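Local atomic coordinates of B12-binding domain-containing protein (Kitasatospora setae, PDB entry 6WTE), a protein that binds cobalamin and a [4Fe-4S] cluster and belongs to the radical S-adenosylmethionine methyltransferases, although its catalysis is non-radical. Residues A[328-333]-A[361-366]; A[424-427]-A[433-436]; A[443-448]-A[472-477]. All coordinates share one frame; numbering follows the deposited sequence.

Interaction 1. Residues A[328-333]-A[361-366]; sequences RGVNVG and ERLVRL
L363 projects from helix 357-369 toward strand 327-335 and divides its two methyl groups between V330 and V332. Its CD1 lies 3.8 Å from V332 CG2 and almost as near to V332 CB, so this branch rests against the flank of the valine as the two side chains pass alongside, running opposite ways. The other branch meets V330 differently: CD2 and V330 CG1 approach tip to tip at 4.1 Å, a looser fit. In L363, CG stands anti to the backbone N (chi1 -179°), which carries the fork out toward the strand. V330 and V332, two positions apart, both point at the helix, whereas N331 between them points away, where its ND2 makes a weak hydrogen bond to E377. Strand 327-335, helix 357-369 and strand 373-380, which is parallel to the first, make a beta-alpha-beta unit of the radical SAM core, and L363 packs its helix on its first strand. V364 turns its side chain to V376 of the second strand, and V332 touches the same residue. All three residues in contact are buried, and no hydrogen bond crosses between the segments. The outward side of the helix is of another character: E361 is exposed, R362 and R365 are partly exposed, and R365 forms a salt bridge with E369. The iron-sulfur cluster is about 10 Å from the side chain of V332.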
# COMPACT_ATOMS: atom_id res chain seq x y z
N ARG A 328 4.96 1.20 20.21
CA ARG A 328 5.66 2.47 20.33
C ARG A 328 4.97 3.61 19.59
O ARG A 328 5.21 4.78 19.93
CB ARG A 328 7.10 2.35 19.80
CG ARG A 328 8.03 1.50 20.66
CD ARG A 328 8.23 2.13 22.03
NE ARG A 328 9.16 1.36 22.84
CZ ARG A 328 10.43 1.70 23.05
NH1 ARG A 328 10.91 2.82 22.52
NH2 ARG A 328 11.21 0.94 23.81
N GLY A 329 4.14 3.31 18.59
CA GLY A 329 3.52 4.37 17.82
C GLY A 329 2.24 3.92 17.17
O GLY A 329 2.09 2.76 16.77
N VAL A 330 1.30 4.86 17.05
CA VAL A 330 0.04 4.67 16.34
C VAL A 330 -0.09 5.75 15.29
O VAL A 330 0.06 6.94 15.59
CB VAL A 330 -1.17 4.70 17.30
CG1 VAL A 330 -2.49 4.67 16.52
CG2 VAL A 330 -1.10 3.54 18.29
N ASN A 331 -0.34 5.34 14.06
CA ASN A 331 -0.65 6.23 12.95
C ASN A 331 -2.14 6.10 12.68
O ASN A 331 -2.64 4.98 12.52
CB ASN A 331 0.18 5.85 11.71
CG ASN A 331 0.22 6.95 10.67
OD1 ASN A 331 -0.63 7.84 10.65
ND2 ASN A 331 1.21 6.89 9.79
N VAL A 332 -2.86 7.22 12.68
CA VAL A 332 -4.32 7.20 12.55
C VAL A 332 -4.74 7.99 11.32
O VAL A 332 -4.33 9.15 11.14
CB VAL A 332 -5.03 7.72 13.82
CG1 VAL A 332 -4.58 9.14 14.15
CG2 VAL A 332 -6.54 7.66 13.60
N GLY A 333 -5.57 7.37 10.48
CA GLY A 333 -6.14 8.03 9.31
C GLY A 333 -7.41 8.80 9.64
O GLY A 333 -8.50 8.46 9.18
N GLU A 361 -9.45 12.41 19.27
CA GLU A 361 -9.00 13.02 20.52
C GLU A 361 -8.74 11.96 21.59
O GLU A 361 -7.73 12.03 22.31
CB GLU A 361 -10.05 14.02 21.01
CG GLU A 361 -9.68 14.77 22.28
CD GLU A 361 -8.72 15.92 22.04
OE1 GLU A 361 -7.69 15.99 22.75
OE2 GLU A 361 -9.00 16.76 21.16
N ARG A 362 -9.63 10.98 21.71
CA ARG A 362 -9.42 9.94 22.72
C ARG A 362 -8.22 9.08 22.36
O ARG A 362 -7.43 8.73 23.24
CB ARG A 362 -10.67 9.07 22.88
CG ARG A 362 -10.49 8.02 23.99
CD ARG A 362 -11.76 7.23 24.27
NE ARG A 362 -12.14 6.36 23.16
CZ ARG A 362 -13.06 5.40 23.26
NH1 ARG A 362 -13.69 5.19 24.41
NH2 ARG A 362 -13.36 4.66 22.20
N LEU A 363 -8.07 8.72 21.09
CA LEU A 363 -6.90 7.95 20.68
C LEU A 363 -5.62 8.65 21.09
O LEU A 363 -4.71 8.04 21.67
CB LEU A 363 -6.94 7.72 19.17
CG LEU A 363 -5.83 6.90 18.51
CD1 LEU A 363 -6.38 6.36 17.20
CD2 LEU A 363 -4.60 7.74 18.21
N VAL A 364 -5.51 9.94 20.75
CA VAL A 364 -4.27 10.66 21.03
C VAL A 364 -4.04 10.76 22.53
O VAL A 364 -2.92 10.54 23.01
CB VAL A 364 -4.31 12.04 20.35
CG1 VAL A 364 -3.13 12.90 20.81
CG2 VAL A 364 -4.28 11.88 18.83
N ARG A 365 -5.10 11.04 23.30
CA ARG A 365 -4.95 11.13 24.76
C ARG A 365 -4.48 9.80 25.35
O ARG A 365 -3.54 9.76 26.15
CB ARG A 365 -6.26 11.55 25.42
CG ARG A 365 -6.19 11.38 26.94
CD ARG A 365 -7.47 11.84 27.64
NE ARG A 365 -8.66 11.11 27.21
CZ ARG A 365 -9.07 9.96 27.74
NH1 ARG A 365 -8.39 9.38 28.72
NH2 ARG A 365 -10.17 9.38 27.27
N LEU A 366 -5.17 8.71 25.01
CA LEU A 366 -4.81 7.41 25.55
C LEU A 366 -3.38 7.04 25.20
O LEU A 366 -2.65 6.48 26.03
CB LEU A 366 -5.78 6.34 25.04
CG LEU A 366 -7.24 6.41 25.52
CD1 LEU A 366 -8.08 5.34 24.83
CD2 LEU A 366 -7.33 6.27 27.05

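Interaction 2. Residues A[424-427]-A[433-436]; sequences AEQC and APGL. With EDO (1,2-ethanediol), chain J.
The C-terminal end of helix 418-427 packs against the type II beta turn A433-L436, where C427 SG lies 3.7 Å from A433 N and also touches A433 CB. On its other contact the sulfur meets L436 CD2 at 3.9 Å, so a single atom is applied to both the first and the last residue of the turn. SG is anti to the carbonyl carbon (chi1 -67°), a position that directs it at the turn rather than along the helix axis. A433 CB also receives Q426, whose OE1 comes to 3.6 Å from it. The turn is closed by the bond from L436 N to A433 O, at 3.2 Å, and its type follows from the backbone angles of P434 and G435, the latter with a phi of 85°; it reverses the chain just ahead of the short strand 436-437 in the radical SAM core. No direct hydrogen bond joins the segments, but a water does: it donates to Q426 OE1 at 2.6 Å and to P434 O at 2.8 Å, bridging helix and turn. Q426 NE2 gives a nearly straight bond (172°) to O2 of a 1,2-ethanediol, probably from the crystallisation liquor, which the water also reaches weakly, and another to E422 one helical turn earlier. These partners favour the observed orientation of the amide in this crystal. Both C427 and A433 are buried, and A433 also packs on I423.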
# COMPACT_ATOMS: atom_id res chain seq x y z
N ALA A 424 -16.33 8.73 -12.97
CA ALA A 424 -16.59 8.16 -14.29
C ALA A 424 -18.07 8.28 -14.66
O ALA A 424 -18.40 8.58 -15.82
CB ALA A 424 -16.15 6.70 -14.34
N GLU A 425 -18.97 8.05 -13.70
CA GLU A 425 -20.40 8.25 -13.96
C GLU A 425 -20.69 9.68 -14.39
O GLU A 425 -21.50 9.91 -15.29
CB GLU A 425 -21.22 7.91 -12.71
CG GLU A 425 -21.35 6.44 -12.42
CD GLU A 425 -22.01 5.67 -13.55
OE1 GLU A 425 -22.89 6.23 -14.23
OE2 GLU A 425 -21.64 4.49 -13.75
N GLN A 426 -20.06 10.66 -13.73
CA GLN A 426 -20.30 12.05 -14.08
C GLN A 426 -19.84 12.35 -15.50
O GLN A 426 -20.46 13.17 -16.19
CB GLN A 426 -19.61 12.97 -13.08
CG GLN A 426 -20.18 12.85 -11.68
CD GLN A 426 -19.39 13.66 -10.68
OE1 GLN A 426 -18.46 14.37 -11.03
NE2 GLN A 426 -19.77 13.54 -9.41
N CYS A 427 -18.77 11.70 -15.95
CA CYS A 427 -18.32 11.86 -17.32
C CYS A 427 -19.26 11.18 -18.30
O CYS A 427 -19.52 11.69 -19.39
CB CYS A 427 -16.90 11.30 -17.48
SG CYS A 427 -15.62 12.22 -16.61
N ALA A 433 -15.52 15.83 -15.91
CA ALA A 433 -16.16 16.09 -14.63
C ALA A 433 -15.38 17.14 -13.86
O ALA A 433 -14.15 17.18 -13.95
CB ALA A 433 -16.27 14.81 -13.80
N PRO A 434 -16.05 17.99 -13.08
CA PRO A 434 -15.32 18.99 -12.29
C PRO A 434 -14.29 18.34 -11.39
O PRO A 434 -14.52 17.27 -10.82
CB PRO A 434 -16.42 19.69 -11.48
CG PRO A 434 -17.66 19.50 -12.29
CD PRO A 434 -17.51 18.15 -12.96
N GLY A 435 -13.14 18.99 -11.26
CA GLY A 435 -12.11 18.53 -10.36
C GLY A 435 -11.18 17.49 -10.93
O GLY A 435 -10.14 17.22 -10.31
N LEU A 436 -11.52 16.90 -12.07
CA LEU A 436 -10.64 15.94 -12.74
C LEU A 436 -9.41 16.66 -13.28
O LEU A 436 -9.51 17.73 -13.88
CB LEU A 436 -11.40 15.27 -13.88
CG LEU A 436 -11.10 13.86 -14.33
CD1 LEU A 436 -11.10 12.93 -13.14
CD2 LEU A 436 -12.18 13.45 -15.31
C1 EDO J . -17.79 13.37 -6.07
O1 EDO J . -17.45 12.09 -6.61
C2 EDO J . -17.37 14.46 -7.05
O2 EDO J . -18.48 15.34 -7.25
O HOH W 1 -16.91 16.15 -9.95

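Interaction 3. Residues A[443-448]-A[472-477]; sequences GPIVLK and RLVCYF
I445 and R472 lie alongside each other, their side chains running in opposite directions. Followed outward from CB, which points toward the other segment, I445 forks into two branches. CG1 is 4.0 Å from R472 NE and slightly farther from CD of the same residue; the branch then continues to CD1, which ends 4.0 Å from R472 CD. The shorter branch, CG2, sits 3.9 Å above the guanidinium plane of R472, offset toward its rim, and also meets V474 CG2 at 4.2 Å. With CG1 anti to the carbonyl carbon (chi1 -59°), CG2 is anti to the backbone N, and the fork can address the arginine with both arms. The chain of R472 is bent at chi2 (-96°) and chi3 (-76°), which brings its CD and NE alongside the isoleucine.

The contact joins the loop between strand 436-437 and helix 456-461 to segment 472-477, which carries strand 475-476, a strand lying antiparallel between 404-412 and 436-437. L436 fills in between, touching I445, L447 and V474. On the polar side, R472 NH1 donates to the backbone O of Q462. The side chain of V474 is about 12 Å from the bound cobalamin, so the contact lies outside that pocket.

No hydrogen bond links the segments, and the three residues that touch are buried; the contact is van der Waals, probably with some polarisation of the I445 methyl by the guanidinium charge, the arginine offering its aliphatic chain and a flat face to I445 while its NH1 is satisfied by a carbonyl elsewhere.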
# COMPACT_ATOMS: atom_id res chain seq x y z
N GLY A 443 -6.23 18.18 -23.24
CA GLY A 443 -7.64 18.49 -23.30
C GLY A 443 -8.44 17.84 -22.18
O GLY A 443 -7.88 17.22 -21.27
N PRO A 444 -9.76 17.96 -22.25
CA PRO A 444 -10.61 17.44 -21.17
C PRO A 444 -10.51 15.93 -21.03
O PRO A 444 -10.47 15.19 -22.02
CB PRO A 444 -12.02 17.87 -21.59
CG PRO A 444 -11.81 19.00 -22.56
CD PRO A 444 -10.55 18.66 -23.28
N ILE A 445 -10.48 15.47 -19.79
CA ILE A 445 -10.42 14.05 -19.47
C ILE A 445 -11.84 13.51 -19.47
O ILE A 445 -12.65 13.87 -18.61
CB ILE A 445 -9.73 13.81 -18.13
CG1 ILE A 445 -8.31 14.39 -18.16
CG2 ILE A 445 -9.69 12.33 -17.81
CD1 ILE A 445 -7.62 14.39 -16.80
N VAL A 446 -12.15 12.62 -20.41
CA VAL A 446 -13.48 12.05 -20.55
C VAL A 446 -13.37 10.57 -20.18
O VAL A 446 -12.93 9.75 -20.99
CB VAL A 446 -14.04 12.23 -21.96
CG1 VAL A 446 -15.39 11.55 -22.08
CG2 VAL A 446 -14.16 13.71 -22.30
N LEU A 447 -13.82 10.23 -18.98
CA LEU A 447 -13.80 8.85 -18.51
C LEU A 447 -15.07 8.12 -18.93
O LEU A 447 -16.09 8.73 -19.24
CB LEU A 447 -13.66 8.80 -16.99
CG LEU A 447 -12.44 9.49 -16.39
CD1 LEU A 447 -12.48 9.38 -14.87
CD2 LEU A 447 -11.17 8.86 -16.95
N LYS A 448 -14.99 6.79 -18.91
CA LYS A 448 -16.10 5.92 -19.24
C LYS A 448 -16.42 5.04 -18.04
O LYS A 448 -15.52 4.41 -17.48
CB LYS A 448 -15.77 5.04 -20.47
CG LYS A 448 -15.47 5.85 -21.73
CD LYS A 448 -14.87 5.00 -22.85
CE LYS A 448 -15.85 3.98 -23.38
NZ LYS A 448 -15.37 3.36 -24.67
N ARG A 472 -1.05 9.30 -18.34
CA ARG A 472 -2.00 10.36 -18.04
C ARG A 472 -2.70 9.93 -16.75
O ARG A 472 -3.82 9.42 -16.75
CB ARG A 472 -2.98 10.58 -19.20
CG ARG A 472 -3.66 11.93 -19.19
CD ARG A 472 -5.02 11.88 -18.53
NE ARG A 472 -6.04 11.28 -19.39
CZ ARG A 472 -6.48 10.03 -19.26
NH1 ARG A 472 -5.98 9.25 -18.33
NH2 ARG A 472 -7.41 9.57 -20.08
N LEU A 473 -1.98 10.10 -15.64
CA LEU A 473 -2.46 9.66 -14.33
C LEU A 473 -3.52 10.63 -13.84
O LEU A 473 -3.25 11.82 -13.68
CB LEU A 473 -1.30 9.59 -13.34
CG LEU A 473 -0.43 8.32 -13.35
CD1 LEU A 473 0.24 8.11 -14.70
CD2 LEU A 473 0.61 8.41 -12.24
N VAL A 474 -4.73 10.11 -13.60
CA VAL A 474 -5.91 10.92 -13.33
C VAL A 474 -6.02 11.20 -11.84
O VAL A 474 -5.75 10.32 -11.01
CB VAL A 474 -7.17 10.22 -13.86
CG1 VAL A 474 -8.40 10.98 -13.49
CG2 VAL A 474 -7.07 10.07 -15.38
N CYS A 475 -6.43 12.43 -11.49
CA CYS A 475 -6.57 12.89 -10.11
C CYS A 475 -7.87 13.66 -9.94
O CYS A 475 -8.47 14.14 -10.90
CB CYS A 475 -5.41 13.80 -9.70
SG CYS A 475 -3.80 13.01 -9.83
N TYR A 476 -8.28 13.79 -8.68
CA TYR A 476 -9.32 14.71 -8.27
C TYR A 476 -8.74 15.72 -7.29
O TYR A 476 -7.97 15.35 -6.40
CB TYR A 476 -10.51 14.00 -7.61
CG TYR A 476 -11.59 14.97 -7.18
CD1 TYR A 476 -12.58 15.37 -8.06
CD2 TYR A 476 -11.60 15.51 -5.90
CE1 TYR A 476 -13.56 16.26 -7.69
CE2 TYR A 476 -12.58 16.41 -5.51
CZ TYR A 476 -13.56 16.78 -6.41
OH TYR A 476 -14.53 17.68 -6.03
N PHE A 477 -9.12 16.98 -7.46
CA PHE A 477 -8.79 18.03 -6.52
C PHE A 477 -9.95 19.01 -6.50
O PHE A 477 -10.37 19.49 -7.55
CB PHE A 477 -7.48 18.73 -6.91
CG PHE A 477 -6.92 19.62 -5.84
CD1 PHE A 477 -6.68 19.13 -4.57
CD2 PHE A 477 -6.63 20.95 -6.12
CE1 PHE A 477 -6.16 19.95 -3.58
CE2 PHE A 477 -6.11 21.77 -5.13
CZ PHE A 477 -5.87 21.27 -3.86

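From the N terminus, interaction 1 comes first: it closes the 27-residue connection between strand 327-335 and helix 357-369. Interaction 2 follows with a much shorter loop of five residues after helix 418-427, and interaction 3 then spans 23 residues, including helix 456-461. The three are in series, so none nests within or crosses another. Interaction 1 stands apart, its nearest atoms about 17 Å from interaction 3, although both reach the same sheet. Interactions 2 and 3 have centres about 8 Å apart and touch: G435 O and F477 N, at 3.0 Å, form a probable hydrogen bond tying the turn to segment 472-477, and C427 CB packs 3.2 Å from L447 O, joining helix 418-427 to segment 443-448.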